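Local atomic coordinates of Tat-secreted protein Rv2525c (Mycobacterium tuberculosis, PDB entry 4PMQ), a protein that probably acts as a peptidoglycan hydrolase with glycosidase activity, and cleaves p-nitrophenyl esters in vitro, with a preference for the butyrate. Residues A175-V180 with N195-P200; P104-I109 with Y158-N163; K61-Y66 with P200-W205; T6-A11 with A23-A28. All coordinates share one frame; numbering follows the deposited sequence.

Interaction 1: A175-V180 with N195-P200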
loop_
_atom_site.group_PDB
_atom_site.type_symbol
_atom_site.label_atom_id
_atom_site.label_comp_id
_atom_site.label_asym_id
_atom_site.label_seq_id
_atom_site.Cartn_x
_atom_site.Cartn_y
_atom_site.Cartn_z
ATOM N N ALA A 175 12.211 -2.494 6.104
ATOM C CA ALA A 175 10.745 -2.357 6.000
ATOM C C ALA A 175 10.151 -1.522 7.139
ATOM O O ALA A 175 10.589 -1.607 8.299
ATOM C CB ALA A 175 10.081 -3.725 5.964
ATOM N N HIS A 176 9.164 -0.678 6.786
ATOM C CA HIS A 176 8.415 0.161 7.714
ATOM C C HIS A 176 7.190 -0.592 8.206
ATOM O O HIS A 176 6.756 -0.396 9.337
ATOM C CB HIS A 176 7.984 1.440 6.995
ATOM C CG HIS A 176 9.159 2.252 6.550
ATOM N ND1 HIS A 176 9.876 1.918 5.413
ATOM C CD2 HIS A 176 9.787 3.269 7.183
ATOM C CE1 HIS A 176 10.863 2.795 5.339
ATOM N NE2 HIS A 176 10.862 3.622 6.395
ATOM N N LEU A 177 6.632 -1.458 7.334
ATOM C CA LEU A 177 5.431 -2.246 7.566
ATOM C C LEU A 177 5.656 -3.650 7.080
ATOM O O LEU A 177 6.408 -3.828 6.121
ATOM C CB LEU A 177 4.252 -1.639 6.787
ATOM C CG LEU A 177 3.961 -0.168 7.091
ATOM C CD1 LEU A 177 2.938 0.435 6.119
ATOM C CD2 LEU A 177 3.489 0.030 8.535
ATOM N N HIS A 178 4.981 -4.628 7.685
ATOM C CA HIS A 178 5.096 -6.030 7.230
ATOM C C HIS A 178 3.723 -6.715 7.243
ATOM O O HIS A 178 3.093 -6.801 8.284
ATOM C CB HIS A 178 6.106 -6.807 8.099
ATOM C CG HIS A 178 6.313 -8.246 7.746
ATOM N ND1 HIS A 178 6.901 -9.108 8.643
ATOM C CD2 HIS A 178 6.079 -8.916 6.585
ATOM C CE1 HIS A 178 6.971 -10.286 8.034
ATOM N NE2 HIS A 178 6.465 -10.232 6.804
ATOM N N GLN A 179 3.278 -7.201 6.086
ATOM C CA GLN A 179 2.017 -7.928 5.974
ATOM C C GLN A 179 2.278 -9.335 6.508
ATOM O O GLN A 179 3.079 -10.070 5.914
ATOM C CB GLN A 179 1.548 -7.928 4.523
ATOM C CG GLN A 179 0.089 -8.370 4.389
ATOM C CD GLN A 179 -0.327 -8.229 2.957
ATOM O OE1 GLN A 179 0.299 -8.801 2.069
ATOM N NE2 GLN A 179 -1.419 -7.498 2.703
ATOM N N VAL A 180 1.675 -9.661 7.668
ATOM C CA VAL A 180 1.928 -10.953 8.338
ATOM C C VAL A 180 0.768 -11.946 8.253
ATOM O O VAL A 180 0.967 -13.101 8.609
ATOM C CB VAL A 180 2.359 -10.764 9.820
ATOM C CG1 VAL A 180 3.684 -10.016 9.882
ATOM C CG2 VAL A 180 1.286 -10.037 10.646
ATOM N N ASN A 195 -1.158 -6.178 9.238
ATOM C CA ASN A 195 0.177 -5.647 9.000
ATOM C C ASN A 195 0.776 -5.183 10.304
ATOM O O ASN A 195 0.091 -4.488 11.075
ATOM C CB ASN A 195 0.133 -4.484 8.000
ATOM C CG ASN A 195 -0.547 -4.902 6.722
ATOM O OD1 ASN A 195 0.083 -5.525 5.871
ATOM N ND2 ASN A 195 -1.858 -4.680 6.622
ATOM N N GLN A 196 2.064 -5.472 10.520
ATOM C CA GLN A 196 2.811 -5.002 11.700
ATOM C C GLN A 196 3.594 -3.745 11.354
ATOM O O GLN A 196 4.229 -3.674 10.302
ATOM C CB GLN A 196 3.779 -6.092 12.172
ATOM C CG GLN A 196 3.041 -7.285 12.769
ATOM C CD GLN A 196 3.938 -8.292 13.456
ATOM O OE1 GLN A 196 5.131 -8.449 13.146
ATOM N NE2 GLN A 196 3.354 -9.029 14.385
ATOM N N ILE A 197 3.544 -2.753 12.236
ATOM C CA ILE A 197 4.329 -1.529 12.122
ATOM C C ILE A 197 5.730 -1.833 12.708
ATOM O O ILE A 197 5.845 -2.322 13.850
ATOM C CB ILE A 197 3.632 -0.370 12.873
ATOM C CG1 ILE A 197 2.238 -0.066 12.274
ATOM C CG2 ILE A 197 4.549 0.872 12.907
ATOM C CD1 ILE A 197 1.385 0.838 13.245
ATOM N N LEU A 198 6.779 -1.509 11.946
ATOM C CA LEU A 198 8.151 -1.802 12.354
ATOM C C LEU A 198 8.988 -0.591 12.693
ATOM O O LEU A 198 10.016 -0.723 13.375
ATOM C CB LEU A 198 8.851 -2.531 11.211
ATOM C CG LEU A 198 8.170 -3.855 10.788
ATOM C CD1 LEU A 198 8.676 -4.288 9.445
ATOM C CD2 LEU A 198 8.327 -4.932 11.872
ATOM N N LYS A 199 8.622 0.560 12.125
ATOM C CA LYS A 199 9.369 1.800 12.342
ATOM C C LYS A 199 8.392 2.911 12.753
ATOM O O LYS A 199 7.236 2.919 12.290
ATOM C CB LYS A 199 10.160 2.183 11.082
ATOM C CG LYS A 199 11.211 1.133 10.692
ATOM C CD LYS A 199 12.058 1.533 9.490
ATOM C CE LYS A 199 12.994 0.403 9.041
ATOM N NZ LYS A 199 13.961 -0.023 10.078
ATOM N N PRO A 200 8.838 3.848 13.611
ATOM C CA PRO A 200 7.898 4.877 14.114
ATOM C C PRO A 200 7.361 5.826 13.043
ATOM O O PRO A 200 6.223 6.278 13.174
ATOM C CB PRO A 200 8.689 5.624 15.189
ATOM C CG PRO A 200 10.156 5.268 14.958
ATOM C CD PRO A 200 10.152 3.901 14.299
HETATM O O HOH W 1 7.085 -8.237 11.207
#
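His-178 and Gln-196 form a hydrogen-bonded antiparallel pair, and their first torsions, CG of His-178 anti to its backbone N (chi1 180°) and CG of Gln-196 anti to its carbonyl carbon (chi1 -69°), start both side chains on the same sheet face. One water joins them, 2.7 Å from His-178 ND1 and donating to Gln-196 OE1, while the ring's NE2 pairs with Asn-163. Gln-196 also runs across Val-180, whose CG1 lies over a face of the His-178 ring, toward its rim. Between the two backbones, bonds run in both directions. Beyond the strand end, Leu-198 N donates to His-176 O from above the carbonyl plane (2.8 Å), and the Lys-199 chain passes over the imidazole of His-176 in a CH-pi contact, CD 4.0 Å from the ring centroid. The other sheet face carries Leu-177 beside Ile-197, and Gln-179 beside Asn-195, whose OD1 comes within 3.1 Å of Gln-179 CB. These two amides are held from elsewhere: Asn-195 OD1 by Trp-160 NE1, Gln-179 OE1 by Tyr-141, and both amide nitrogens by Asp-9 OD2. Strand 177-181 lies between 158-161, its parallel neighbour, and antiparallel 190-197, which pairs in turn with strand 6-9.

Interaction 2: P104-I109 with Y158-N163; sequences PIYASI and YFWQHN
Two aromatic contacts are present, Trp-160 with Tyr-106 and Pro-104 with Tyr-158. The indole of Trp-160 turns an edge toward the face of the Tyr-106 ring, a T-shaped pair with planes at 86° and the tyrosine and five-membered ring centroids 6.0 Å apart. Toward the start of both segments the pyrrolidine of Pro-104 lies over a face of the Tyr-158 ring, its CG 3.8 Å from the centroid in a CH-pi contact.

Apolar contacts fill in between. Tyr-106 CE2 is 3.5 Å from Trp-160 CB, and Tyr-106 CZ the same 3.5 Å from Tyr-158 CB; the two tyrosine side chains cross at about a right angle. The strands themselves, 105-108 and 158-161, approach to 8.0 Å between their axes, with directions 50° apart. They are not neighbours in the sheet: 138-142 pairs with each of them, and the side chains meet across the inside of the curled sheet, in keeping with the TIM-barrel clan to which this glycoside hydrolase-like domain belongs.

Polar contacts are few. His-162 NE2 donates to Ile-109 O at 2.9 Å, the acceptor lying in the ring plane and the donor in the carbonyl plane; ND1 of the same ring pairs with Trp-164 N. The polar tips of the aromatic cluster find partners elsewhere, Tyr-106 OH at Phe-202 O and Trp-160 NE1 at Asn-195.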
loop_
_atom_site.group_PDB
_atom_site.type_symbol
_atom_site.label_atom_id
_atom_site.label_comp_id
_atom_site.label_asym_id
_atom_site.label_seq_id
_atom_site.Cartn_x
_atom_site.Cartn_y
_atom_site.Cartn_z
ATOM N N PRO A 104 3.335 9.512 2.191
ATOM C CA PRO A 104 3.660 8.757 0.979
ATOM C C PRO A 104 2.477 7.966 0.468
ATOM O O PRO A 104 1.429 7.886 1.133
ATOM C CB PRO A 104 4.758 7.778 1.470
ATOM C CG PRO A 104 4.342 7.504 2.903
ATOM C CD PRO A 104 3.845 8.833 3.407
ATOM N N ILE A 105 2.668 7.320 -0.695
ATOM C CA ILE A 105 1.708 6.362 -1.219
ATOM C C ILE A 105 2.503 5.111 -1.534
ATOM O O ILE A 105 3.550 5.168 -2.223
ATOM C CB ILE A 105 0.923 6.874 -2.447
ATOM C CG1 ILE A 105 0.132 8.167 -2.145
ATOM C CG2 ILE A 105 0.012 5.764 -3.046
ATOM C CD1 ILE A 105 -0.345 8.906 -3.471
ATOM N N TYR A 106 2.050 4.000 -0.993
ATOM C CA TYR A 106 2.721 2.722 -1.253
ATOM C C TYR A 106 2.230 2.118 -2.570
ATOM O O TYR A 106 1.108 1.596 -2.608
ATOM C CB TYR A 106 2.451 1.739 -0.116
ATOM C CG TYR A 106 3.249 2.018 1.138
ATOM C CD1 TYR A 106 2.808 2.945 2.082
ATOM C CD2 TYR A 106 4.428 1.325 1.405
ATOM C CE1 TYR A 106 3.534 3.185 3.255
ATOM C CE2 TYR A 106 5.125 1.510 2.606
ATOM C CZ TYR A 106 4.691 2.457 3.515
ATOM O OH TYR A 106 5.387 2.608 4.707
ATOM N N ALA A 107 3.043 2.223 -3.640
ATOM C CA ALA A 107 2.769 1.615 -4.957
ATOM C C ALA A 107 2.904 0.089 -4.825
ATOM O O ALA A 107 3.898 -0.397 -4.251
ATOM C CB ALA A 107 3.732 2.164 -5.992
ATOM N N SER A 108 1.929 -0.681 -5.366
ATOM C CA SER A 108 1.976 -2.130 -5.191
ATOM C C SER A 108 2.667 -2.919 -6.297
ATOM O O SER A 108 2.418 -2.725 -7.504
ATOM C CB SER A 108 0.572 -2.684 -5.016
ATOM O OG SER A 108 0.010 -2.052 -3.882
ATOM N N ILE A 109 3.521 -3.853 -5.845
ATOM C CA ILE A 109 4.212 -4.851 -6.647
ATOM C C ILE A 109 3.645 -6.163 -6.071
ATOM O O ILE A 109 4.312 -6.811 -5.266
ATOM C CB ILE A 109 5.761 -4.778 -6.660
ATOM C CG1 ILE A 109 6.324 -3.347 -6.984
ATOM C CG2 ILE A 109 6.325 -5.854 -7.625
ATOM C CD1 ILE A 109 5.849 -2.694 -8.261
ATOM N N TYR A 158 9.756 4.356 1.407
ATOM C CA TYR A 158 8.997 3.551 2.377
ATOM C C TYR A 158 8.812 2.159 1.810
ATOM O O TYR A 158 8.595 1.984 0.607
ATOM C CB TYR A 158 7.640 4.179 2.689
ATOM C CG TYR A 158 7.727 5.460 3.496
ATOM C CD1 TYR A 158 7.665 5.429 4.883
ATOM C CD2 TYR A 158 7.806 6.708 2.864
ATOM C CE1 TYR A 158 7.733 6.597 5.642
ATOM C CE2 TYR A 158 7.900 7.889 3.616
ATOM C CZ TYR A 158 7.834 7.823 5.007
ATOM O OH TYR A 158 7.867 8.942 5.806
ATOM N N PHE A 159 8.888 1.144 2.703
ATOM C CA PHE A 159 8.826 -0.236 2.244
ATOM C C PHE A 159 7.843 -1.044 3.093
ATOM O O PHE A 159 7.896 -1.022 4.322
ATOM C CB PHE A 159 10.251 -0.830 2.299
ATOM C CG PHE A 159 11.203 -0.025 1.444
ATOM C CD1 PHE A 159 11.159 -0.116 0.053
ATOM C CD2 PHE A 159 12.055 0.917 2.019
ATOM C CE1 PHE A 159 11.981 0.682 -0.745
ATOM C CE2 PHE A 159 12.877 1.726 1.214
ATOM C CZ PHE A 159 12.824 1.610 -0.163
ATOM N N TRP A 160 6.935 -1.741 2.424
ATOM C CA TRP A 160 5.910 -2.551 3.076
ATOM C C TRP A 160 6.062 -3.954 2.551
ATOM O O TRP A 160 5.842 -4.195 1.361
ATOM C CB TRP A 160 4.515 -1.958 2.764
ATOM C CG TRP A 160 3.339 -2.769 3.223
ATOM C CD1 TRP A 160 3.320 -3.761 4.163
ATOM C CD2 TRP A 160 1.985 -2.614 2.772
ATOM N NE1 TRP A 160 2.038 -4.245 4.317
ATOM C CE2 TRP A 160 1.198 -3.557 3.473
ATOM C CE3 TRP A 160 1.356 -1.744 1.863
ATOM C CZ2 TRP A 160 -0.168 -3.730 3.219
ATOM C CZ3 TRP A 160 0.006 -1.922 1.604
ATOM C CH2 TRP A 160 -0.753 -2.874 2.307
ATOM N N GLN A 161 6.562 -4.857 3.414
ATOM C CA GLN A 161 6.870 -6.203 2.967
ATOM C C GLN A 161 5.668 -7.114 2.873
ATOM O O GLN A 161 4.893 -7.200 3.841
ATOM C CB GLN A 161 7.898 -6.853 3.908
ATOM C CG GLN A 161 8.290 -8.273 3.459
ATOM C CD GLN A 161 9.260 -8.886 4.446
ATOM O OE1 GLN A 161 10.127 -8.186 4.965
ATOM N NE2 GLN A 161 9.079 -10.164 4.772
ATOM N N HIS A 162 5.571 -7.865 1.750
ATOM C CA HIS A 162 4.621 -8.991 1.631
ATOM C C HIS A 162 5.451 -10.277 1.602
ATOM O O HIS A 162 6.658 -10.229 1.364
ATOM C CB HIS A 162 3.614 -8.913 0.475
ATOM C CG HIS A 162 4.161 -9.010 -0.915
ATOM N ND1 HIS A 162 4.649 -10.215 -1.432
ATOM C CD2 HIS A 162 4.139 -8.090 -1.907
ATOM C CE1 HIS A 162 4.915 -9.980 -2.710
ATOM N NE2 HIS A 162 4.626 -8.718 -3.046
ATOM N N ASN A 163 4.827 -11.412 1.859
ATOM C CA ASN A 163 5.573 -12.662 2.018
ATOM C C ASN A 163 5.618 -13.587 0.779
ATOM O O ASN A 163 6.146 -14.700 0.871
ATOM C CB ASN A 163 4.985 -13.409 3.208
ATOM C CG ASN A 163 5.351 -12.730 4.511
ATOM O OD1 ASN A 163 6.201 -11.805 4.552
ATOM N ND2 ASN A 163 4.754 -13.195 5.599
#

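Interaction 3: K61-Y66 with P200-W205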
loop_
_atom_site.group_PDB
_atom_site.type_symbol
_atom_site.label_atom_id
_atom_site.label_comp_id
_atom_site.label_asym_id
_atom_site.label_seq_id
_atom_site.Cartn_x
_atom_site.Cartn_y
_atom_site.Cartn_z
ATOM N N LYS A 61 -4.682 5.614 12.802
ATOM C CA LYS A 61 -3.688 5.990 11.805
ATOM C C LYS A 61 -4.181 5.653 10.420
ATOM O O LYS A 61 -4.884 4.649 10.237
ATOM C CB LYS A 61 -2.337 5.265 12.042
ATOM C CG LYS A 61 -1.677 5.601 13.367
ATOM C CD LYS A 61 -1.274 7.059 13.412
ATOM C CE LYS A 61 -0.653 7.469 14.717
ATOM N NZ LYS A 61 -0.299 8.908 14.685
ATOM N N ILE A 62 -3.792 6.451 9.424
ATOM C CA ILE A 62 -4.146 6.132 8.039
ATOM C C ILE A 62 -2.874 6.083 7.238
ATOM O O ILE A 62 -2.005 6.946 7.417
ATOM C CB ILE A 62 -5.141 7.167 7.415
ATOM C CG1 ILE A 62 -6.371 7.383 8.331
ATOM C CG2 ILE A 62 -5.573 6.750 5.970
ATOM C CD1 ILE A 62 -7.260 8.608 7.994
ATOM N N VAL A 63 -2.802 5.130 6.306
ATOM C CA VAL A 63 -1.681 4.984 5.383
ATOM C C VAL A 63 -2.271 4.744 4.001
ATOM O O VAL A 63 -3.225 3.977 3.892
ATOM C CB VAL A 63 -0.724 3.831 5.796
ATOM C CG1 VAL A 63 0.384 3.654 4.759
ATOM C CG2 VAL A 63 -0.109 4.102 7.175
ATOM N N SER A 64 -1.660 5.304 2.955
ATOM C CA SER A 64 -2.192 5.118 1.600
ATOM C C SER A 64 -1.415 4.077 0.791
ATOM O O SER A 64 -0.184 4.057 0.824
ATOM C CB SER A 64 -2.151 6.429 0.823
ATOM O OG SER A 64 -3.021 7.405 1.364
ATOM N N CYS A 65 -2.145 3.251 0.018
ATOM C CA CYS A 65 -1.496 2.319 -0.886
ATOM C C CYS A 65 -2.234 2.328 -2.206
ATOM O O CYS A 65 -3.394 2.745 -2.278
ATOM C CB CYS A 65 -1.423 0.915 -0.298
ATOM S SG CYS A 65 -3.034 0.129 -0.089
ATOM N N TYR A 66 -1.559 1.907 -3.239
ATOM C CA TYR A 66 -2.149 1.933 -4.570
ATOM C C TYR A 66 -2.057 0.586 -5.222
ATOM O O TYR A 66 -0.953 0.071 -5.362
ATOM C CB TYR A 66 -1.409 2.966 -5.451
ATOM C CG TYR A 66 -2.054 3.153 -6.805
ATOM C CD1 TYR A 66 -1.807 2.257 -7.852
ATOM C CD2 TYR A 66 -2.927 4.212 -7.040
ATOM C CE1 TYR A 66 -2.442 2.392 -9.086
ATOM C CE2 TYR A 66 -3.583 4.353 -8.269
ATOM C CZ TYR A 66 -3.338 3.437 -9.284
ATOM O OH TYR A 66 -3.936 3.587 -10.506
ATOM N N PRO A 200 8.838 3.848 13.611
ATOM C CA PRO A 200 7.898 4.877 14.114
ATOM C C PRO A 200 7.361 5.826 13.043
ATOM O O PRO A 200 6.223 6.278 13.174
ATOM C CB PRO A 200 8.689 5.624 15.189
ATOM C CG PRO A 200 10.156 5.268 14.958
ATOM C CD PRO A 200 10.152 3.901 14.299
ATOM N N GLN A 201 8.165 6.119 12.002
ATOM C CA GLN A 201 7.729 6.931 10.856
ATOM C C GLN A 201 7.453 5.953 9.708
ATOM O O GLN A 201 8.400 5.483 9.066
ATOM C CB GLN A 201 8.761 7.996 10.469
ATOM C CG GLN A 201 8.809 9.159 11.477
ATOM C CD GLN A 201 7.509 9.942 11.455
ATOM O OE1 GLN A 201 6.978 10.270 10.390
ATOM N NE2 GLN A 201 6.989 10.263 12.621
ATOM N N PHE A 202 6.188 5.574 9.506
ATOM C CA PHE A 202 5.852 4.494 8.568
ATOM C C PHE A 202 4.939 4.947 7.436
ATOM O O PHE A 202 4.446 4.096 6.709
ATOM C CB PHE A 202 5.205 3.317 9.331
ATOM C CG PHE A 202 4.010 3.692 10.181
ATOM C CD1 PHE A 202 2.721 3.687 9.648
ATOM C CD2 PHE A 202 4.169 4.027 11.526
ATOM C CE1 PHE A 202 1.609 4.014 10.450
ATOM C CE2 PHE A 202 3.058 4.323 12.327
ATOM C CZ PHE A 202 1.789 4.329 11.784
ATOM N N GLY A 203 4.701 6.260 7.310
ATOM C CA GLY A 203 3.883 6.763 6.218
ATOM C C GLY A 203 2.497 7.210 6.634
ATOM O O GLY A 203 1.653 7.492 5.777
ATOM N N GLN A 204 2.258 7.292 7.959
ATOM C CA GLN A 204 0.987 7.741 8.503
ATOM C C GLN A 204 0.654 9.139 8.024
ATOM O O GLN A 204 1.540 9.989 7.897
ATOM C CB GLN A 204 0.991 7.721 10.044
ATOM C CG GLN A 204 2.040 8.644 10.739
ATOM C CD GLN A 204 3.294 7.868 11.079
ATOM O OE1 GLN A 204 3.869 7.183 10.224
ATOM N NE2 GLN A 204 3.783 7.998 12.318
ATOM N N TRP A 205 -0.621 9.379 7.732
ATOM C CA TRP A 205 -1.021 10.730 7.349
ATOM C C TRP A 205 -0.719 11.731 8.472
ATOM O O TRP A 205 -0.274 12.847 8.185
ATOM C CB TRP A 205 -2.533 10.760 7.047
ATOM C CG TRP A 205 -2.941 10.086 5.777
ATOM C CD1 TRP A 205 -2.225 9.179 5.037
ATOM C CD2 TRP A 205 -4.224 10.206 5.132
ATOM N NE1 TRP A 205 -2.970 8.762 3.950
ATOM C CE2 TRP A 205 -4.199 9.378 3.987
ATOM C CE3 TRP A 205 -5.382 10.961 5.402
ATOM C CZ2 TRP A 205 -5.298 9.263 3.123
ATOM C CZ3 TRP A 205 -6.452 10.887 4.525
ATOM C CH2 TRP A 205 -6.422 10.016 3.423
HETATM O O HOH W 2 2.456 9.865 14.138
HETATM O O HOH W 3 0.209 7.382 3.542
#
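Lys-61 and Phe-202 open a contact in which the C-terminal tail meets the curled sheet of this domain of the TIM-barrel clan; residues 202-205 run at about a right angle (92°) to residues 61-64. The lysine lays CG against the edge of the phenyl ring and CD beside Gln-204 CB, and a water accepts from both Lys-61 NZ and Gln-204 NE2; NZ also pairs with Ala-206 O. Gln-204 folds back on its own segment, where its OE1 accepts from Phe-202 N and sits over the centre of the Phe-202 ring, while NE2 donates to Pro-200 O. Next comes Ile-62, whose carbonyl O receives Trp-205 N at 2.8 Å, nearly along the C=O axis. The Ile-62 side chain lies against one face of the indole: CG2, anti to the backbone N, is 3.8 Å from the centroid of the five-membered ring. Val-63 brings CG2 to the edge of Phe-202, 3.7 Å from CE1. Gly-203, at a positive phi of 106° that suits a residue without a side chain, directs its carbonyl to a water that also takes the N-H of Ser-64. The indole is held at its edge too: Trp-205 NE1 donates to Ser-64 OG at 2.9 Å, with His-94 ND1 a second partner of that hydroxyl.

Interaction 4: T6-A11 with A23-A28; sequences TLLDYA and AGAVGA
Tyr-10 brings the one aromatic ring of this contact to Ala-28, whose CB approaches it obliquely, 3.5 Å from OH, while Leu-8 CB lies at the ring's edge, in its plane. The ring stands by the first step of the sheet, the beta-alpha-beta unit made of strand 6-9, helix 17-22 and the parallel strand 27-31. The helix closes in a Schellman motif at Gly-24, where a positive phi of 93° turns the chain toward the second strand. A water there accepts from Thr-6 N and donates to Gly-24 O. Two direct backbone bonds follow: Val-26 N to Thr-6 O at 2.8 Å, and Leu-8 N to Gly-27 O at 3.1 Å. On the face that carries Leu-8 and Ala-28, the leucine sets CG 3.7 Å from Ala-25 CB. Leu-7 lies on the other face, where it touches Ile-197 and Phe-202 of the tail, and its CD2 comes within 3.6 Å of Gly-27 CA, methyl against bare backbone. Gly-27 N is buried with no partner in the model, whereas the carbonyl O of Gly-27, besides taking the N-H of Leu-8, is also approached by Leu-7 CA at 3.3 Å.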
loop_
_atom_site.group_PDB
_atom_site.type_symbol
_atom_site.label_atom_id
_atom_site.label_comp_id
_atom_site.label_asym_id
_atom_site.label_seq_id
_atom_site.Cartn_x
_atom_site.Cartn_y
_atom_site.Cartn_z
ATOM N N THR A 6 -0.671 -2.758 14.954
ATOM C CA THR A 6 -1.238 -3.406 13.778
ATOM C C THR A 6 -2.012 -2.420 12.929
ATOM O O THR A 6 -2.777 -1.640 13.508
ATOM C CB THR A 6 -2.193 -4.494 14.326
ATOM O OG1 THR A 6 -1.445 -5.495 15.030
ATOM C CG2 THR A 6 -3.094 -5.109 13.279
ATOM N N LEU A 7 -1.905 -2.539 11.611
ATOM C CA LEU A 7 -2.683 -1.835 10.612
ATOM C C LEU A 7 -3.410 -2.860 9.785
ATOM O O LEU A 7 -2.806 -3.863 9.389
ATOM C CB LEU A 7 -1.835 -0.963 9.688
ATOM C CG LEU A 7 -0.990 0.118 10.365
ATOM C CD1 LEU A 7 -0.120 0.815 9.337
ATOM C CD2 LEU A 7 -1.852 1.171 11.091
ATOM N N LEU A 8 -4.694 -2.611 9.492
ATOM C CA LEU A 8 -5.437 -3.557 8.656
ATOM C C LEU A 8 -5.512 -3.049 7.242
ATOM O O LEU A 8 -5.634 -1.845 7.042
ATOM C CB LEU A 8 -6.866 -3.731 9.206
ATOM C CG LEU A 8 -6.984 -4.210 10.661
ATOM C CD1 LEU A 8 -8.446 -4.352 11.051
ATOM C CD2 LEU A 8 -6.187 -5.527 10.905
ATOM N N ASP A 9 -5.523 -3.966 6.268
ATOM C CA ASP A 9 -5.775 -3.571 4.883
ATOM C C ASP A 9 -6.921 -4.438 4.344
ATOM O O ASP A 9 -7.083 -5.585 4.763
ATOM C CB ASP A 9 -4.522 -3.607 4.000
ATOM C CG ASP A 9 -4.070 -5.003 3.631
ATOM O OD1 ASP A 9 -4.699 -5.607 2.733
ATOM O OD2 ASP A 9 -3.093 -5.481 4.233
ATOM N N TYR A 10 -7.747 -3.872 3.458
ATOM C CA TYR A 10 -8.944 -4.565 2.964
ATOM C C TYR A 10 -9.465 -3.884 1.736
ATOM O O TYR A 10 -9.397 -2.655 1.655
ATOM C CB TYR A 10 -10.050 -4.581 4.043
ATOM C CG TYR A 10 -10.132 -3.312 4.868
ATOM C CD1 TYR A 10 -9.303 -3.121 5.972
ATOM C CD2 TYR A 10 -11.054 -2.309 4.559
ATOM C CE1 TYR A 10 -9.372 -1.963 6.740
ATOM C CE2 TYR A 10 -11.154 -1.151 5.343
ATOM C CZ TYR A 10 -10.295 -0.981 6.422
ATOM O OH TYR A 10 -10.327 0.130 7.215
ATOM N N ALA A 11 -10.003 -4.674 0.804
ATOM C CA ALA A 11 -10.551 -4.148 -0.448
ATOM C C ALA A 11 -12.059 -4.345 -0.571
ATOM O O ALA A 11 -12.679 -3.634 -1.377
ATOM C CB ALA A 11 -9.872 -4.843 -1.627
ATOM N N ALA A 23 -11.218 -4.154 16.975
ATOM C CA ALA A 23 -10.459 -5.336 16.545
ATOM C C ALA A 23 -8.999 -5.296 17.027
ATOM O O ALA A 23 -8.254 -6.250 16.809
ATOM C CB ALA A 23 -10.502 -5.450 15.026
ATOM N N GLY A 24 -8.591 -4.203 17.670
ATOM C CA GLY A 24 -7.239 -4.126 18.208
ATOM C C GLY A 24 -6.210 -3.492 17.298
ATOM O O GLY A 24 -5.040 -3.434 17.660
ATOM N N ALA A 25 -6.634 -2.972 16.139
ATOM C CA ALA A 25 -5.706 -2.305 15.235
ATOM C C ALA A 25 -5.559 -0.831 15.597
ATOM O O ALA A 25 -6.483 -0.233 16.150
ATOM C CB ALA A 25 -6.182 -2.439 13.804
ATOM N N VAL A 26 -4.408 -0.238 15.268
ATOM C CA VAL A 26 -4.203 1.193 15.545
ATOM C C VAL A 26 -4.503 2.048 14.286
ATOM O O VAL A 26 -4.352 3.276 14.322
ATOM C CB VAL A 26 -2.809 1.548 16.147
ATOM C CG1 VAL A 26 -2.602 0.918 17.524
ATOM C CG2 VAL A 26 -1.672 1.194 15.197
ATOM N N GLY A 27 -4.906 1.406 13.203
ATOM C CA GLY A 27 -5.225 2.111 11.973
ATOM C C GLY A 27 -5.391 1.202 10.782
ATOM O O GLY A 27 -5.476 -0.024 10.927
ATOM N N ALA A 28 -5.396 1.800 9.577
ATOM C CA ALA A 28 -5.602 0.999 8.380
ATOM C C ALA A 28 -4.755 1.522 7.226
ATOM O O ALA A 28 -4.464 2.722 7.182
ATOM C CB ALA A 28 -7.072 1.035 7.988
HETATM O O HOH W 4 -2.242 -2.906 17.353
#

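All four contacts belong to one curled, mixed sheet. Along the chain, interaction 4 closes first; interactions 2 and 1 then follow in series, both inside the long loop that interaction 3 closes. Their centres lie 10 to 15 Å apart, the widest gap being between interactions 2 and 4. Strands 158-161 and 177-181 link interactions 2 and 1, 190-197 and 6-9 link 1 and 4, 27-31 and 61-66 link 4 and 3, and 61-66 and 105-108 link 3 and 2; interaction 2 itself spans the remaining step, across 138-142, closing the circuit. Phe-202 of the tail touches residues of the other three, for instance Tyr-106, Ile-197 and Leu-7. The C-terminal segment therefore packs into one end of a barrel-like fold consistent with a glycoside hydrolase-like domain.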